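PDB 3HDQ: UDP-galactopyranose mutase from Deinococcus radiodurans, which binds FAD and the sugar nucleotide UDP-galactopyranose and probably interconverts UDP-galactopyranose and UDP-galactofuranose. Local coordinates for residues D300-R305 with Y324-A329; L56-R61 with K236-T241; H88-D93 with F210-Q215. One frame throughout, in Å; residues are numbered along the deposited sequence.

Contact 1: D300-R305 with Y324-A329. With GDU (galactose-uridine-5'-diphosphate), chain K.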
loop_
_atom_site.group_PDB
_atom_site.type_symbol
_atom_site.label_atom_id
_atom_site.label_comp_id
_atom_site.label_asym_id
_atom_site.label_seq_id
_atom_site.Cartn_x
_atom_site.Cartn_y
_atom_site.Cartn_z
ATOM N N ASP A 300 18.084 12.005 28.916
ATOM C CA ASP A 300 18.169 10.576 29.235
ATOM C C ASP A 300 18.106 9.729 27.984
ATOM O O ASP A 300 17.436 10.099 27.028
ATOM C CB ASP A 300 17.007 10.166 30.142
ATOM C CG ASP A 300 17.102 10.779 31.514
ATOM O OD1 ASP A 300 16.395 11.766 31.779
ATOM O OD2 ASP A 300 17.905 10.284 32.329
ATOM N N TYR A 301 18.791 8.590 27.998
ATOM C CA TYR A 301 18.653 7.606 26.928
ATOM C C TYR A 301 19.311 8.058 25.627
ATOM O O TYR A 301 19.602 9.242 25.446
ATOM C CB TYR A 301 17.168 7.300 26.679
ATOM C CG TYR A 301 16.457 6.696 27.869
ATOM C CD1 TYR A 301 16.844 5.456 28.365
ATOM C CD2 TYR A 301 15.405 7.357 28.496
ATOM C CE1 TYR A 301 16.209 4.890 29.450
ATOM C CE2 TYR A 301 14.746 6.783 29.592
ATOM C CZ TYR A 301 15.161 5.551 30.056
ATOM O OH TYR A 301 14.546 4.958 31.124
ATOM N N ALA A 302 19.533 7.111 24.718
ATOM C CA ALA A 302 20.145 7.425 23.422
ATOM C C ALA A 302 19.117 7.965 22.446
ATOM O O ALA A 302 19.471 8.668 21.500
ATOM C CB ALA A 302 20.838 6.200 22.841
ATOM N N TYR A 303 17.844 7.648 22.676
ATOM C CA TYR A 303 16.773 8.177 21.821
ATOM C C TYR A 303 16.286 9.555 22.255
ATOM O O TYR A 303 16.354 9.919 23.425
ATOM C CB TYR A 303 15.585 7.206 21.712
ATOM C CG TYR A 303 15.177 6.526 23.005
ATOM C CD1 TYR A 303 14.288 7.137 23.890
ATOM C CD2 TYR A 303 15.676 5.268 23.336
ATOM C CE1 TYR A 303 13.913 6.509 25.071
ATOM C CE2 TYR A 303 15.309 4.633 24.517
ATOM C CZ TYR A 303 14.426 5.257 25.376
ATOM O OH TYR A 303 14.059 4.629 26.544
ATOM N N THR A 304 15.790 10.316 21.289
ATOM C CA THR A 304 15.264 11.644 21.552
ATOM C C THR A 304 13.823 11.590 22.044
ATOM O O THR A 304 13.431 12.395 22.879
ATOM C CB THR A 304 15.309 12.520 20.287
ATOM O OG1 THR A 304 14.832 11.758 19.170
ATOM C CG2 THR A 304 16.733 13.004 20.011
ATOM N N ARG A 305 13.037 10.655 21.512
ATOM C CA ARG A 305 11.619 10.582 21.850
ATOM C C ARG A 305 10.972 9.233 21.519
ATOM O O ARG A 305 11.525 8.433 20.758
ATOM C CB ARG A 305 10.847 11.719 21.173
ATOM C CG ARG A 305 11.032 11.772 19.680
ATOM C CD ARG A 305 10.269 12.916 19.031
ATOM N NE ARG A 305 10.563 12.926 17.602
ATOM C CZ ARG A 305 10.461 13.982 16.803
ATOM N NH1 ARG A 305 10.053 15.159 17.273
ATOM N NH2 ARG A 305 10.780 13.855 15.522
ATOM N N TYR A 324 10.677 4.510 18.693
ATOM C CA TYR A 324 11.792 5.236 19.306
ATOM C C TYR A 324 12.738 5.755 18.220
ATOM O O TYR A 324 13.175 4.991 17.362
ATOM C CB TYR A 324 12.581 4.303 20.225
ATOM C CG TYR A 324 11.810 3.850 21.451
ATOM C CD1 TYR A 324 11.966 4.497 22.667
ATOM C CD2 TYR A 324 10.934 2.771 21.388
ATOM C CE1 TYR A 324 11.269 4.086 23.786
ATOM C CE2 TYR A 324 10.229 2.349 22.509
ATOM C CZ TYR A 324 10.402 3.013 23.703
ATOM O OH TYR A 324 9.708 2.619 24.821
ATOM N N GLU A 325 13.061 7.045 18.264
ATOM C CA GLU A 325 13.970 7.643 17.289
ATOM C C GLU A 325 15.390 7.850 17.820
ATOM O O GLU A 325 15.600 8.526 18.828
ATOM C CB GLU A 325 13.443 8.992 16.807
ATOM C CG GLU A 325 12.182 8.942 16.001
ATOM C CD GLU A 325 11.605 10.324 15.801
ATOM O OE1 GLU A 325 10.502 10.574 16.323
ATOM O OE2 GLU A 325 12.264 11.167 15.151
ATOM N N TYR A 326 16.360 7.292 17.107
ATOM C CA TYR A 326 17.769 7.526 17.408
ATOM C C TYR A 326 18.417 8.404 16.326
ATOM O O TYR A 326 18.467 8.022 15.160
ATOM C CB TYR A 326 18.516 6.194 17.506
ATOM C CG TYR A 326 17.961 5.234 18.541
ATOM C CD1 TYR A 326 16.733 4.603 18.352
ATOM C CD2 TYR A 326 18.672 4.945 19.703
ATOM C CE1 TYR A 326 16.223 3.720 19.300
ATOM C CE2 TYR A 326 18.171 4.060 20.659
ATOM C CZ TYR A 326 16.949 3.449 20.453
ATOM O OH TYR A 326 16.450 2.568 21.397
ATOM N N PRO A 327 18.914 9.585 16.714
ATOM C CA PRO A 327 19.643 10.481 15.802
ATOM C C PRO A 327 20.861 9.791 15.201
ATOM O O PRO A 327 21.603 9.135 15.932
ATOM C CB PRO A 327 20.102 11.618 16.716
ATOM C CG PRO A 327 19.141 11.593 17.867
ATOM C CD PRO A 327 18.812 10.134 18.073
ATOM N N ARG A 328 21.058 9.936 13.891
ATOM C CA ARG A 328 22.203 9.336 13.209
ATOM C C ARG A 328 22.932 10.350 12.324
ATOM O O ARG A 328 22.312 11.162 11.641
ATOM C CB ARG A 328 21.755 8.139 12.363
ATOM C CG ARG A 328 21.277 6.946 13.167
ATOM C CD ARG A 328 22.427 6.244 13.889
ATOM N NE ARG A 328 21.954 5.182 14.782
ATOM C CZ ARG A 328 21.985 5.241 16.113
ATOM N NH1 ARG A 328 22.480 6.312 16.712
ATOM N NH2 ARG A 328 21.527 4.230 16.852
ATOM N N ALA A 329 24.257 10.298 12.329
ATOM C CA ALA A 329 25.029 11.105 11.393
ATOM C C ALA A 329 24.919 10.536 9.973
ATOM O O ALA A 329 25.032 11.265 8.989
ATOM C CB ALA A 329 26.474 11.155 11.826
HETATM N N1 GDU K . 13.978 21.038 21.033
HETATM C C2 GDU K . 14.380 20.724 22.175
HETATM N N3 GDU K . 13.915 20.121 23.184
HETATM C C4 GDU K . 12.658 19.678 23.000
HETATM C C5 GDU K . 12.011 19.955 21.695
HETATM C C6 GDU K . 12.709 20.624 20.756
HETATM O O2 GDU K . 15.717 21.149 22.397
HETATM O O4 GDU K . 12.075 19.040 23.873
HETATM C C1D GDU K . 14.772 21.727 20.055
HETATM C C2D GDU K . 15.780 20.904 19.217
HETATM O O2D GDU K . 16.879 21.687 18.765
HETATM C C3D GDU K . 14.889 20.448 18.080
HETATM C C4D GDU K . 14.195 21.775 17.779
HETATM O O4D GDU K . 13.994 22.402 19.049
HETATM O O3D GDU K . 15.658 19.942 16.992
HETATM C C5D GDU K . 13.008 21.715 16.829
HETATM O O5D GDU K . 12.045 20.904 17.527
HETATM P PA GDU K . 11.000 19.969 16.764
HETATM O O1A GDU K . 9.968 19.539 17.748
HETATM O O2A GDU K . 10.358 20.773 15.711
HETATM O O3A GDU K . 11.717 18.654 16.234
HETATM P PB GDU K . 11.196 17.844 14.978
HETATM O O1B GDU K . 12.208 16.763 14.892
HETATM O O2B GDU K . 11.200 18.549 13.672
HETATM O O3B GDU K . 9.782 17.121 15.217
HETATM C "C1'" GDU K . 8.793 16.563 14.330
HETATM C "C2'" GDU K . 7.862 17.693 13.842
HETATM C "C3'" GDU K . 7.442 18.472 15.111
HETATM C "C4'" GDU K . 6.520 17.541 15.955
HETATM C "C5'" GDU K . 7.259 16.194 16.189
HETATM C "C6'" GDU K . 6.345 15.076 16.766
HETATM O "O2'" GDU K . 8.496 18.509 12.840
HETATM O "O3'" GDU K . 6.787 19.698 14.714
HETATM O "O4'" GDU K . 5.290 17.350 15.224
HETATM O "O5'" GDU K . 8.025 15.606 15.100
HETATM O "O6'" GDU K . 6.487 14.923 18.199
#
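Arg305 grips the carboxylate of Glu325 side-on with two nitrogens. NE meets OE1 of Glu325 at 2.7 Å from above the carboxylate plane, while NH2 lies 3.1 Å from Glu325 OE2, on its syn lone pair. The same guanidinium serves the bound UDP-galactose: its NH1 donates at 2.9 Å, nearly straight at 167°, to O3B of the ligand, the oxygen linking the beta-phosphate to the galactose. The arginine chain, with CG between the backbone N and the carbonyl carbon (chi1 55°), runs extended to NE to reach both partners. Glu325, at the guanidinium edge, is thus placed to orient this ligand-binding arginine. An alanine in place of Arg305 would probably leave the Glu325 carboxylate without this charge partner and the substrate diphosphate without one of its donors. Backbone bonds close the contact, Thr304 N to Glu325 O at 3.0 Å and Glu325 N to Arg305 O. Farther along, the edge of Tyr324 points into a face of Tyr303, which turns its own edge to the face of Tyr326. Strand 324-328 is backed by strand 274-284, with Arg280 in a cation-pi contact with Tyr326, while helix 159-184 packs against Thr304, Arg305 and Pro327.

Contact 2: L56-R61 with K236-T241. With FAD (flavin-adenine dinucleotide), chain L.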
loop_
_atom_site.group_PDB
_atom_site.type_symbol
_atom_site.label_atom_id
_atom_site.label_comp_id
_atom_site.label_asym_id
_atom_site.label_seq_id
_atom_site.Cartn_x
_atom_site.Cartn_y
_atom_site.Cartn_z
ATOM N N LEU A 56 5.678 11.643 -15.293
ATOM C CA LEU A 56 6.257 10.434 -14.750
ATOM C C LEU A 56 6.825 10.817 -13.402
ATOM O O LEU A 56 7.690 11.699 -13.314
ATOM C CB LEU A 56 7.365 9.874 -15.648
ATOM C CG LEU A 56 8.066 8.639 -15.069
ATOM C CD1 LEU A 56 7.093 7.476 -14.956
ATOM C CD2 LEU A 56 9.286 8.243 -15.895
ATOM N N ILE A 57 6.317 10.185 -12.347
ATOM C CA ILE A 57 6.842 10.451 -11.017
ATOM C C ILE A 57 7.602 9.231 -10.534
ATOM O O ILE A 57 7.114 8.107 -10.606
ATOM C CB ILE A 57 5.744 10.889 -10.007
ATOM C CG1 ILE A 57 6.392 11.404 -8.713
ATOM C CG2 ILE A 57 4.776 9.748 -9.717
ATOM C CD1 ILE A 57 5.425 12.138 -7.761
ATOM N N VAL A 58 8.817 9.453 -10.059
ATOM C CA VAL A 58 9.670 8.344 -9.693
ATOM C C VAL A 58 10.138 8.474 -8.240
ATOM O O VAL A 58 10.304 9.580 -7.724
ATOM C CB VAL A 58 10.850 8.243 -10.679
ATOM C CG1 VAL A 58 11.883 9.334 -10.409
ATOM C CG2 VAL A 58 11.485 6.874 -10.614
ATOM N N ASP A 59 10.317 7.343 -7.566
ATOM C CA ASP A 59 10.941 7.353 -6.245
ATOM C C ASP A 59 11.778 6.097 -6.096
ATOM O O ASP A 59 11.381 5.017 -6.541
ATOM C CB ASP A 59 9.881 7.443 -5.139
ATOM C CG ASP A 59 10.440 7.989 -3.818
ATOM O OD1 ASP A 59 11.356 7.368 -3.229
ATOM O OD2 ASP A 59 9.940 9.036 -3.359
ATOM N N ARG A 60 12.939 6.227 -5.473
ATOM C CA ARG A 60 13.790 5.065 -5.267
ATOM C C ARG A 60 13.215 4.166 -4.185
ATOM O O ARG A 60 13.575 2.992 -4.101
ATOM C CB ARG A 60 15.214 5.491 -4.896
ATOM C CG ARG A 60 15.414 5.762 -3.416
ATOM C CD ARG A 60 16.204 7.042 -3.177
ATOM N NE ARG A 60 17.582 6.958 -3.659
ATOM C CZ ARG A 60 18.461 7.960 -3.591
ATOM N NH1 ARG A 60 18.115 9.126 -3.051
ATOM N NH2 ARG A 60 19.691 7.798 -4.068
ATOM N N ARG A 61 12.332 4.709 -3.346
ATOM C CA ARG A 61 11.667 3.875 -2.338
ATOM C C ARG A 61 10.589 3.025 -3.003
ATOM O O ARG A 61 10.193 3.314 -4.130
ATOM C CB ARG A 61 11.096 4.735 -1.208
ATOM C CG ARG A 61 12.174 5.260 -0.280
ATOM C CD ARG A 61 11.660 6.386 0.587
ATOM N NE ARG A 61 12.631 6.718 1.626
ATOM C CZ ARG A 61 12.622 7.847 2.324
ATOM N NH1 ARG A 61 11.689 8.757 2.097
ATOM N NH2 ARG A 61 13.554 8.067 3.244
ATOM N N LYS A 236 2.002 8.774 -14.220
ATOM C CA LYS A 236 2.609 7.448 -14.199
ATOM C C LYS A 236 3.521 7.375 -12.987
ATOM O O LYS A 236 4.327 8.281 -12.757
ATOM C CB LYS A 236 3.418 7.192 -15.477
ATOM C CG LYS A 236 2.642 7.413 -16.770
ATOM C CD LYS A 236 1.333 6.653 -16.750
ATOM C CE LYS A 236 0.267 7.411 -17.508
ATOM N NZ LYS A 236 -1.099 6.869 -17.269
ATOM N N VAL A 237 3.396 6.304 -12.211
ATOM C CA VAL A 237 4.134 6.199 -10.959
ATOM C C VAL A 237 5.159 5.071 -10.984
ATOM O O VAL A 237 4.809 3.908 -11.122
ATOM C CB VAL A 237 3.189 5.972 -9.790
ATOM C CG1 VAL A 237 3.960 6.025 -8.477
ATOM C CG2 VAL A 237 2.065 6.998 -9.817
ATOM N N MET A 238 6.425 5.429 -10.827
ATOM C CA MET A 238 7.516 4.469 -10.919
ATOM C C MET A 238 8.239 4.329 -9.575
ATOM O O MET A 238 8.859 5.277 -9.081
ATOM C CB MET A 238 8.491 4.923 -12.000
ATOM C CG MET A 238 9.343 3.839 -12.573
ATOM S SD MET A 238 10.213 4.412 -14.045
ATOM C CE MET A 238 10.864 2.836 -14.563
ATOM N N LEU A 239 8.154 3.144 -8.983
ATOM C CA LEU A 239 8.729 2.918 -7.666
ATOM C C LEU A 239 9.972 2.034 -7.729
ATOM O O LEU A 239 10.236 1.390 -8.740
ATOM C CB LEU A 239 7.668 2.348 -6.705
ATOM C CG LEU A 239 6.448 3.269 -6.520
ATOM C CD1 LEU A 239 5.449 2.706 -5.530
ATOM C CD2 LEU A 239 6.887 4.656 -6.085
ATOM N N ASN A 240 10.730 2.011 -6.639
ATOM C CA ASN A 240 11.964 1.252 -6.575
ATOM C C ASN A 240 12.960 1.719 -7.641
ATOM O O ASN A 240 13.742 0.926 -8.171
ATOM C CB ASN A 240 11.677 -0.243 -6.728
ATOM C CG ASN A 240 12.710 -1.098 -6.022
ATOM O OD1 ASN A 240 13.208 -0.722 -4.960
ATOM N ND2 ASN A 240 13.046 -2.249 -6.608
ATOM N N THR A 241 12.932 3.014 -7.936
ATOM C CA THR A 241 13.662 3.557 -9.081
ATOM C C THR A 241 14.399 4.878 -8.814
ATOM O O THR A 241 13.786 5.923 -8.660
ATOM C CB THR A 241 12.708 3.752 -10.272
ATOM O OG1 THR A 241 12.049 2.512 -10.572
ATOM C CG2 THR A 241 13.465 4.245 -11.494
HETATM P PA FAD L . 10.487 13.850 1.190
HETATM O O1A FAD L . 9.444 13.264 1.943
HETATM O O2A FAD L . 11.717 13.583 1.815
HETATM O O5B FAD L . 10.438 13.188 -0.208
HETATM C C5B FAD L . 11.427 13.289 -1.162
HETATM C C4B FAD L . 11.455 11.992 -1.901
HETATM O O4B FAD L . 12.421 12.030 -2.889
HETATM C C3B FAD L . 11.867 10.890 -0.957
HETATM O O3B FAD L . 10.875 9.937 -0.774
HETATM C C2B FAD L . 13.060 10.273 -1.607
HETATM O O2B FAD L . 12.971 8.902 -1.527
HETATM C C1B FAD L . 12.975 10.776 -3.018
HETATM N N9A FAD L . 14.281 10.767 -3.669
HETATM C C8A FAD L . 15.421 11.344 -3.273
HETATM N N7A FAD L . 16.373 11.090 -4.133
HETATM C C5A FAD L . 15.869 10.341 -5.102
HETATM C C6A FAD L . 16.394 9.782 -6.245
HETATM N N6A FAD L . 17.584 10.083 -6.639
HETATM N N1A FAD L . 15.618 9.044 -7.064
HETATM C C2A FAD L . 14.321 8.837 -6.755
HETATM N N3A FAD L . 13.807 9.386 -5.635
HETATM C C4A FAD L . 14.558 10.115 -4.813
HETATM N N1 FAD L . 6.157 17.744 9.317
HETATM C C2 FAD L . 5.036 18.216 9.873
HETATM O O2 FAD L . 4.394 19.075 9.346
HETATM N N3 FAD L . 4.639 17.695 11.038
HETATM C C4 FAD L . 5.356 16.712 11.634
HETATM O O4 FAD L . 5.016 16.241 12.666
HETATM C C4X FAD L . 6.489 16.264 11.062
HETATM N N5 FAD L . 7.203 15.297 11.674
HETATM C C5X FAD L . 8.335 14.846 11.099
HETATM C C6 FAD L . 9.048 13.851 11.724
HETATM C C7 FAD L . 10.197 13.383 11.150
HETATM C C7M FAD L . 10.976 12.322 11.811
HETATM C C8 FAD L . 10.625 13.889 9.957
HETATM C C8M FAD L . 11.881 13.353 9.383
HETATM C C9 FAD L . 9.902 14.883 9.328
HETATM C C9A FAD L . 8.754 15.374 9.897
HETATM N N10 FAD L . 8.020 16.350 9.287
HETATM C C10 FAD L . 6.895 16.787 9.888
HETATM C "C1'" FAD L . 8.494 17.029 8.054
HETATM C "C2'" FAD L . 8.043 16.351 6.781
HETATM O "O2'" FAD L . 8.607 15.089 6.797
HETATM C "C3'" FAD L . 8.514 17.065 5.518
HETATM O "O3'" FAD L . 8.003 18.311 5.342
HETATM C "C4'" FAD L . 7.928 16.428 4.312
HETATM O "O4'" FAD L . 7.741 15.094 4.671
HETATM C "C5'" FAD L . 8.886 16.623 3.175
HETATM O "O5'" FAD L . 8.343 16.492 1.914
HETATM P P FAD L . 9.300 16.411 0.696
HETATM O O1P FAD L . 8.565 16.037 -0.447
HETATM O O2P FAD L . 9.836 17.706 0.508
HETATM O O3P FAD L . 10.441 15.404 1.038
#
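Leu56, Ile57 and Val58 pair in parallel with Lys236, Val237 and Met238 in the Rossmann-type sheet that holds the FAD, where strand 235-239 is outermost within the chain. The first two backbone bonds are short and nearly straight, Ile57 N to Lys236 O and Met238 N to Ile57 O both at 2.8 Å, and Asp59 N to Met238 O follows. On one face of the sheet Ile57 and Val237 meet through their CG2 methyls. On the other, Leu56 CD1 lies against Lys236 CB, and Val58 CG2, anti to its backbone N, is pressed to 3.4 Å from Thr241 CB. Val237, Met238 and Leu239 also pair antiparallel with a strand of the second subunit, extending the sheet. Beyond the strands the two segments stay joined, Thr241 N bonding to Asp59 O and Asn240 N to Arg61 O. There the adenosine of FAD is bound: Arg60 CD lies over the adenine C4A-C5A bond and the guanidinium over its N7A/N6A rim, with NH2 in a salt bridge to Asp242. Asp59 takes both ribose hydroxyls, O2B on OD1 at 2.8 Å and O3B on OD2 at 2.9 Å, and OD1 also accepts Arg61 N through its anti lone pair, closing an Asx turn.

Contact 3: H88-D93 with F210-Q215. With GDU (galactose-uridine-5'-diphosphate), chain K.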
loop_
_atom_site.group_PDB
_atom_site.type_symbol
_atom_site.label_atom_id
_atom_site.label_comp_id
_atom_site.label_asym_id
_atom_site.label_seq_id
_atom_site.Cartn_x
_atom_site.Cartn_y
_atom_site.Cartn_z
ATOM N N HIS A 88 -0.332 20.116 10.568
ATOM C CA HIS A 88 -0.784 21.370 11.157
ATOM C C HIS A 88 -0.506 22.527 10.222
ATOM O O HIS A 88 0.539 22.586 9.595
ATOM C CB HIS A 88 -0.117 21.619 12.515
ATOM C CG HIS A 88 1.374 21.717 12.447
ATOM N ND1 HIS A 88 2.035 22.923 12.342
ATOM C CD2 HIS A 88 2.333 20.761 12.457
ATOM C CE1 HIS A 88 3.337 22.704 12.293
ATOM N NE2 HIS A 88 3.545 21.401 12.356
ATOM N N THR A 89 -1.436 23.463 10.127
ATOM C CA THR A 89 -1.151 24.643 9.333
ATOM C C THR A 89 -1.944 25.864 9.780
ATOM O O THR A 89 -2.981 25.740 10.446
ATOM C CB THR A 89 -1.397 24.392 7.830
ATOM O OG1 THR A 89 -0.887 25.494 7.066
ATOM C CG2 THR A 89 -2.882 24.211 7.556
ATOM N N ASN A 90 -1.423 27.038 9.421
ATOM C CA ASN A 90 -2.158 28.289 9.540
ATOM C C ASN A 90 -2.705 28.738 8.195
ATOM O O ASN A 90 -3.458 29.709 8.126
ATOM C CB ASN A 90 -1.270 29.388 10.122
ATOM C CG ASN A 90 -1.090 29.254 11.622
ATOM O OD1 ASN A 90 -2.071 29.130 12.365
ATOM N ND2 ASN A 90 0.167 29.261 12.075
ATOM N N SER A 91 -2.320 28.041 7.123
ATOM C CA SER A 91 -2.764 28.430 5.787
ATOM C C SER A 91 -4.060 27.735 5.416
ATOM O O SER A 91 -4.113 26.513 5.281
ATOM C CB SER A 91 -1.690 28.132 4.753
ATOM O OG SER A 91 -0.418 28.447 5.296
ATOM N N LYS A 92 -5.102 28.531 5.235
ATOM C CA LYS A 92 -6.416 28.008 4.916
ATOM C C LYS A 92 -6.401 27.337 3.540
ATOM O O LYS A 92 -7.047 26.299 3.340
ATOM C CB LYS A 92 -7.449 29.132 5.015
ATOM C CG LYS A 92 -8.860 28.801 4.588
ATOM C CD LYS A 92 -9.747 30.016 4.837
ATOM C CE LYS A 92 -11.189 29.757 4.473
ATOM N NZ LYS A 92 -11.310 29.422 3.024
ATOM N N ASP A 93 -5.633 27.906 2.611
ATOM C CA ASP A 93 -5.504 27.344 1.266
ATOM C C ASP A 93 -4.801 25.972 1.229
ATOM O O ASP A 93 -5.216 25.083 0.487
ATOM C CB ASP A 93 -4.796 28.334 0.328
ATOM C CG ASP A 93 -3.370 28.647 0.769
ATOM O OD1 ASP A 93 -3.144 28.836 1.989
ATOM O OD2 ASP A 93 -2.470 28.704 -0.103
ATOM N N PHE A 210 1.445 22.750 18.995
ATOM C CA PHE A 210 1.211 23.764 17.972
ATOM C C PHE A 210 0.000 24.588 18.329
ATOM O O PHE A 210 -0.970 24.066 18.888
ATOM C CB PHE A 210 0.946 23.126 16.601
ATOM C CG PHE A 210 1.913 22.044 16.238
ATOM C CD1 PHE A 210 1.513 20.716 16.217
ATOM C CD2 PHE A 210 3.225 22.348 15.933
ATOM C CE1 PHE A 210 2.406 19.706 15.895
ATOM C CE2 PHE A 210 4.129 21.339 15.607
ATOM C CZ PHE A 210 3.717 20.014 15.585
ATOM N N ALA A 211 0.030 25.864 17.959
ATOM C CA ALA A 211 -1.116 26.747 18.167
ATOM C C ALA A 211 -1.788 27.106 16.854
ATOM O O ALA A 211 -2.629 28.001 16.815
ATOM C CB ALA A 211 -0.688 28.019 18.901
ATOM N N ASP A 212 -1.423 26.410 15.785
ATOM C CA ASP A 212 -1.971 26.690 14.460
ATOM C C ASP A 212 -3.501 26.571 14.436
ATOM O O ASP A 212 -4.089 25.830 15.231
ATOM C CB ASP A 212 -1.413 25.714 13.413
ATOM C CG ASP A 212 0.112 25.613 13.416
ATOM O OD1 ASP A 212 0.665 25.099 12.415
ATOM O OD2 ASP A 212 0.767 26.017 14.395
ATOM N N THR A 213 -4.119 27.273 13.486
ATOM C CA THR A 213 -5.566 27.252 13.262
ATOM C C THR A 213 -6.147 25.887 12.826
ATOM O O THR A 213 -7.197 25.462 13.324
ATOM C CB THR A 213 -5.948 28.310 12.199
ATOM O OG1 THR A 213 -5.368 29.568 12.560
ATOM C CG2 THR A 213 -7.470 28.468 12.085
ATOM N N TYR A 214 -5.480 25.220 11.887
ATOM C CA TYR A 214 -5.943 23.925 11.366
ATOM C C TYR A 214 -5.051 22.801 11.852
ATOM O O TYR A 214 -3.909 22.676 11.413
ATOM C CB TYR A 214 -5.993 23.937 9.834
ATOM C CG TYR A 214 -6.781 25.118 9.313
ATOM C CD1 TYR A 214 -6.135 26.269 8.869
ATOM C CD2 TYR A 214 -8.174 25.104 9.315
ATOM C CE1 TYR A 214 -6.850 27.366 8.412
ATOM C CE2 TYR A 214 -8.899 26.191 8.866
ATOM C CZ TYR A 214 -8.233 27.323 8.411
ATOM O OH TYR A 214 -8.951 28.411 7.965
ATOM N N GLN A 215 -5.576 21.993 12.771
ATOM C CA GLN A 215 -4.860 20.826 13.278
ATOM C C GLN A 215 -5.732 19.584 13.137
ATOM O O GLN A 215 -6.782 19.467 13.786
ATOM C CB GLN A 215 -4.430 21.041 14.731
ATOM C CG GLN A 215 -3.548 22.272 14.943
ATOM C CD GLN A 215 -2.985 22.378 16.364
ATOM O OE1 GLN A 215 -2.538 21.387 16.948
ATOM N NE2 GLN A 215 -2.997 23.592 16.917
HETATM N N1 GDU K . 13.978 21.038 21.033
HETATM C C2 GDU K . 14.380 20.724 22.175
HETATM N N3 GDU K . 13.915 20.121 23.184
HETATM C C4 GDU K . 12.658 19.678 23.000
HETATM C C5 GDU K . 12.011 19.955 21.695
HETATM C C6 GDU K . 12.709 20.624 20.756
HETATM O O2 GDU K . 15.717 21.149 22.397
HETATM O O4 GDU K . 12.075 19.040 23.873
HETATM C C1D GDU K . 14.772 21.727 20.055
HETATM C C2D GDU K . 15.780 20.904 19.217
HETATM O O2D GDU K . 16.879 21.687 18.765
HETATM C C3D GDU K . 14.889 20.448 18.080
HETATM C C4D GDU K . 14.195 21.775 17.779
HETATM O O4D GDU K . 13.994 22.402 19.049
HETATM O O3D GDU K . 15.658 19.942 16.992
HETATM C C5D GDU K . 13.008 21.715 16.829
HETATM O O5D GDU K . 12.045 20.904 17.527
HETATM P PA GDU K . 11.000 19.969 16.764
HETATM O O1A GDU K . 9.968 19.539 17.748
HETATM O O2A GDU K . 10.358 20.773 15.711
HETATM O O3A GDU K . 11.717 18.654 16.234
HETATM P PB GDU K . 11.196 17.844 14.978
HETATM O O1B GDU K . 12.208 16.763 14.892
HETATM O O2B GDU K . 11.200 18.549 13.672
HETATM O O3B GDU K . 9.782 17.121 15.217
HETATM C "C1'" GDU K . 8.793 16.563 14.330
HETATM C "C2'" GDU K . 7.862 17.693 13.842
HETATM C "C3'" GDU K . 7.442 18.472 15.111
HETATM C "C4'" GDU K . 6.520 17.541 15.955
HETATM C "C5'" GDU K . 7.259 16.194 16.189
HETATM C "C6'" GDU K . 6.345 15.076 16.766
HETATM O "O2'" GDU K . 8.496 18.509 12.840
HETATM O "O3'" GDU K . 6.787 19.698 14.714
HETATM O "O4'" GDU K . 5.290 17.350 15.224
HETATM O "O5'" GDU K . 8.025 15.606 15.100
HETATM O "O6'" GDU K . 6.487 14.923 18.199
#
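His88 and Phe210 stack face to face, their ring centroids 3.6 Å apart and their planes only 14° from parallel. NE2 of His88 comes to 3.3 Å from Phe210 CE2, and CD2 of the imidazole sits over the centre of the phenyl ring. Phe210 in turn presents its edge to the galactose of the bound substrate, CZ lying 3.1 Å from O4'. With CG between the backbone N and the carbonyl carbon (chi1 61°), the ring of His88 is carried to Phe210 and Asp212. At its rim, ND1 donates to Asp212 OD1 at 2.6 Å; the oxygen lies in the ring plane, but the carboxylate is turned 69° against it, and OD1 is met from above the carboxylate plane. Asp212 belongs to a turn tied together by Gln215, whose NE2 donates to the carbonyl oxygens of both Phe210 and Asp212. Across the contact, Asn90 OD1 accepts Thr213 N at 3.0 Å. Thr89 and Tyr214 form an antiparallel hydrogen-bonded pair, and the hydroxyl end of Tyr214 rests on the aliphatic part of Lys92, with OH 3.4 Å from its CB. Thr89 OG1 accepts Ser91 N in an ST turn and is also hydrogen-bonded to Asp374 OD1. The bond that Asp212 OD1 accepts from ND1 is likely to fix the turn of the imidazole, which FAD also touches and whose face lies against Phe210, itself edge-on to the galactose.

Overall arrangement
Contact 2 is the most buried of the three, a regular parallel strand pairing in the Rossmann-type sheet. Contacts 1 and 3 are only partly buried: contact 1 sets a loop against strand 320-336, and contact 3 pairs the short strands 88-89 and 214-218. The three use different sheets and share no strand. Backbone bonds and aliphatic side chains dominate 56-61 with 236-241, whose polar residues gather at the adenosine end of FAD; contact 1 relies on an ion pair and tyrosines, contact 3 on a ring stack and a histidine-carboxylate bond. Contacts 1 and 3, their centres 28 Å apart, both touch UDP-galactose, contact 1 at the beta-phosphate and its junction with the galactose, contact 3 at the galactose O3' and O4'.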